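PA1221 (Pseudomonas aeruginosa, PDB 4DG9) belongs to the ANL superfamily of AMP-binding enzymes and joins an AMP-binding domain to a carrier domain of the phosphopantetheine-attachment family. Local coordinates at residues A[180-185]-A[310-315]. Residues are numbered along the deposited sequence; the frame is centred on the assembly and turned at random.
Sequences KAIACT and GPTENT. With DG9 (5'-({[(2R,3R)-3-amino-2-{[2-({N-[(2R)-2-hydroxy-3,3-dimethyl-4-{[oxido(oxo)phosphonio]oxy}butanoyl]-beta-alanyl}amino)ethyl]sulfanyl}-4-methylpentyl]sulfonyl}amino)-5'-deoxyadenosine), chain B.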
loop_
_atom_site.group_PDB
_atom_site.type_symbol
_atom_site.label_atom_id
_atom_site.label_comp_id
_atom_site.label_asym_id
_atom_site.label_seq_id
_atom_site.Cartn_x
_atom_site.Cartn_y
_atom_site.Cartn_z
ATOM N N LYS A 180 3.908 -8.415 -13.217
ATOM C CA LYS A 180 3.219 -9.701 -13.295
ATOM C C LYS A 180 2.024 -9.748 -12.346
ATOM O O LYS A 180 2.107 -9.289 -11.198
ATOM C CB LYS A 180 4.184 -10.838 -12.972
ATOM C CG LYS A 180 5.380 -10.908 -13.902
ATOM C CD LYS A 180 4.950 -10.903 -15.363
ATOM C CE LYS A 180 6.133 -11.170 -16.284
ATOM N NZ LYS A 180 5.763 -11.018 -17.720
ATOM N N ALA A 181 0.921 -10.318 -12.824
ATOM C CA ALA A 181 -0.316 -10.338 -12.049
ATOM C C ALA A 181 -0.341 -11.428 -10.991
ATOM O O ALA A 181 -0.030 -12.595 -11.251
ATOM C CB ALA A 181 -1.523 -10.465 -12.954
ATOM N N ILE A 182 -0.720 -11.019 -9.789
ATOM C CA ILE A 182 -0.917 -11.925 -8.679
ATOM C C ILE A 182 -2.411 -12.007 -8.409
ATOM O O ILE A 182 -3.005 -11.034 -7.946
ATOM C CB ILE A 182 -0.209 -11.382 -7.445
ATOM C CG1 ILE A 182 1.273 -11.119 -7.776
ATOM C CG2 ILE A 182 -0.395 -12.319 -6.275
ATOM C CD1 ILE A 182 2.091 -10.418 -6.658
ATOM N N ALA A 183 -3.016 -13.151 -8.728
ATOM C CA ALA A 183 -4.449 -13.361 -8.539
ATOM C C ALA A 183 -4.741 -13.913 -7.145
ATOM O O ALA A 183 -4.255 -14.966 -6.776
ATOM C CB ALA A 183 -4.988 -14.297 -9.588
ATOM N N CYS A 184 -5.554 -13.196 -6.387
ATOM C CA CYS A 184 -5.878 -13.577 -5.028
ATOM C C CYS A 184 -7.323 -14.067 -4.974
ATOM O O CYS A 184 -8.159 -13.649 -5.774
ATOM C CB CYS A 184 -5.626 -12.397 -4.075
ATOM S SG CYS A 184 -3.832 -11.992 -3.919
ATOM N N THR A 185 -7.624 -14.937 -4.020
ATOM C CA THR A 185 -8.850 -15.725 -4.073
ATOM C C THR A 185 -9.833 -15.283 -3.004
ATOM O O THR A 185 -9.456 -14.629 -2.038
ATOM C CB THR A 185 -8.541 -17.219 -3.831
ATOM O OG1 THR A 185 -8.301 -17.432 -2.437
ATOM C CG2 THR A 185 -7.303 -17.667 -4.623
ATOM N N GLY A 310 3.226 -9.236 5.664
ATOM C CA GLY A 310 3.107 -10.268 4.645
ATOM C C GLY A 310 3.257 -9.781 3.219
ATOM O O GLY A 310 3.008 -8.618 2.924
ATOM N N PRO A 311 3.642 -10.687 2.319
ATOM C CA PRO A 311 3.713 -10.391 0.888
ATOM C C PRO A 311 2.336 -10.504 0.227
ATOM O O PRO A 311 1.513 -11.291 0.688
ATOM C CB PRO A 311 4.664 -11.475 0.346
ATOM C CG PRO A 311 5.002 -12.364 1.497
ATOM C CD PRO A 311 4.064 -12.061 2.616
ATOM N N THR A 312 2.117 -9.744 -0.842
ATOM C CA THR A 312 0.915 -9.841 -1.668
ATOM C C THR A 312 0.579 -11.277 -2.061
ATOM O O THR A 312 -0.586 -11.659 -2.109
ATOM C CB THR A 312 1.095 -9.035 -2.977
ATOM O OG1 THR A 312 1.415 -7.678 -2.664
ATOM C CG2 THR A 312 -0.167 -9.075 -3.816
ATOM N N GLU A 313 1.604 -12.066 -2.355
ATOM C CA GLU A 313 1.421 -13.455 -2.781
ATOM C C GLU A 313 0.650 -14.322 -1.782
ATOM O O GLU A 313 0.051 -15.326 -2.149
ATOM C CB GLU A 313 2.790 -14.094 -3.075
ATOM C CG GLU A 313 3.505 -13.543 -4.321
ATOM C CD GLU A 313 4.286 -12.240 -4.076
ATOM O OE1 GLU A 313 4.117 -11.577 -3.004
ATOM O OE2 GLU A 313 5.081 -11.885 -4.980
ATOM N N ASN A 314 0.757 -13.976 -0.505
ATOM C CA ASN A 314 -0.003 -14.598 0.585
ATOM C C ASN A 314 -1.221 -13.796 1.075
ATOM O O ASN A 314 -1.696 -13.999 2.188
ATOM C CB ASN A 314 0.892 -15.095 1.730
ATOM C CG ASN A 314 0.184 -16.082 2.622
ATOM O OD1 ASN A 314 -0.703 -16.814 2.170
ATOM N ND2 ASN A 314 0.562 -16.110 3.896
ATOM N N THR A 315 -1.642 -12.807 0.298
ATOM C CA THR A 315 -2.866 -12.070 0.618
ATOM C C THR A 315 -2.882 -11.218 1.895
ATOM O O THR A 315 -3.465 -11.617 2.908
ATOM C CB THR A 315 -4.089 -13.007 0.647
ATOM O OG1 THR A 315 -4.169 -13.728 -0.591
ATOM C CG2 THR A 315 -5.363 -12.204 0.838
HETATM C C DG9 B . 1.840 -5.390 1.434
HETATM N N DG9 B . 5.237 -6.037 0.837
HETATM S S DG9 B . 4.028 -6.081 -0.201
HETATM C C1 DG9 B . 2.624 -6.429 0.616
HETATM N N1 DG9 B . 7.923 -5.644 9.040
HETATM O O1 DG9 B . 7.784 -9.540 2.149
HETATM C C2 DG9 B . 8.982 -5.712 8.214
HETATM N N2 DG9 B . 0.404 -7.067 2.517
HETATM O O2 DG9 B . 9.718 -7.746 2.885
HETATM C C3 DG9 B . 5.547 -7.273 1.529
HETATM N N3 DG9 B . 8.852 -5.897 6.893
HETATM O O3 DG9 B . 4.459 8.260 -1.209
HETATM C C4 DG9 B . 7.618 -6.010 6.338
HETATM C C5 DG9 B . 6.506 -5.944 7.159
HETATM C C6 DG9 B . 6.677 -5.755 8.535
HETATM N N6 DG9 B . 5.619 -5.683 9.381
HETATM N N7 DG9 B . 5.430 -6.097 6.357
HETATM C C8 DG9 B . 5.856 -6.253 5.081
HETATM N N9 DG9 B . 7.190 -6.193 5.074
HETATM C CA DG9 B . 1.515 -6.094 2.763
HETATM C CB DG9 B . 1.178 -5.236 3.984
HETATM C "C1'" DG9 B . 8.050 -6.322 3.869
HETATM S S1P DG9 B . 2.580 -3.786 1.605
HETATM C "C2'" DG9 B . 8.519 -7.761 3.685
HETATM P P2A DG9 B . 3.382 9.333 -1.350
HETATM C C2P DG9 B . 1.188 -2.698 1.724
HETATM O O2P DG9 B . 3.988 -4.895 -0.999
HETATM C "C3'" DG9 B . 7.378 -8.394 2.914
HETATM C C3P DG9 B . 0.763 -2.073 0.397
HETATM O O3P DG9 B . 4.256 -7.222 -1.036
HETATM C "C4'" DG9 B . 6.985 -7.238 2.007
HETATM O "O4'" DG9 B . 7.250 -6.024 2.728
HETATM O O4A DG9 B . 2.892 9.688 -2.739
HETATM N N4P DG9 B . 1.377 -0.773 0.215
HETATM C C5P DG9 B . 0.694 0.367 0.166
HETATM O O5P DG9 B . -0.512 0.450 0.327
HETATM O O6A DG9 B . 2.089 8.919 -0.476
HETATM C C6P DG9 B . 1.508 1.607 -0.106
HETATM C C7P DG9 B . 1.441 2.515 1.113
HETATM N N8P DG9 B . 1.951 3.843 0.843
HETATM C C9P DG9 B . 1.174 4.797 0.338
HETATM O O9P DG9 B . -0.005 4.621 0.089
HETATM C CAP DG9 B . 1.810 6.135 0.076
HETATM O OAP DG9 B . 3.222 6.050 0.254
HETATM C CBP DG9 B . 1.257 7.235 0.983
HETATM C CCP DG9 B . 2.148 8.471 0.872
HETATM C CDP DG9 B . -0.132 7.559 0.460
HETATM C CEP DG9 B . 1.155 6.779 2.433
HETATM C CG1 DG9 B . -0.292 -4.842 4.066
HETATM C CG2 DG9 B . 1.568 -5.999 5.246
HETATM O O HOH W 1 -5.362 -15.528 -2.520
#
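Ile-182 lays its side chain across Thr-312 and Glu-313. Its CD1 lies 3.9 Å from Thr-312 CG2 and 3.7 Å from Glu-313 OE2. Its CG2 branch touches the same threonine methyl and Glu-313 CA. Thr-312 works on two sides. CG2 stands anti to the backbone N and faces the strand. OG1, with chi1 -57°, sits beside that N. Thr-312 N and OG1 each give a weak hydrogen bond to DG9 O3P. Glu-313 starts away from the strand, but a bend at chi2 (83°) turns the flat face of its carboxylate to Ile-182 CD1. The buried carboxylate is satisfied elsewhere: OE1 forms a salt bridge with Arg-428, OE2 a hydrogen bond with Tyr-374. The loop 310-315 follows strand 304-309 and carries the Gly-Pro-Thr-Glu sequence that lines the nucleotide site in ANL enzymes. Here it packs on strand 181-185, the middle of a three-stranded antiparallel sheet. Cys-184 SG lies 3.7 Å from Thr-312 O, a contact only; that carbonyl accepts the backbone N-H of Thr-315. SG is 3.8 Å from Thr-315 OG1. That hydroxyl is hydrogen-bonded to Gly-369 O and accepts from a water 2.9 Å from OG1. The same water takes the N-H of Thr-185, bridging loop and strand.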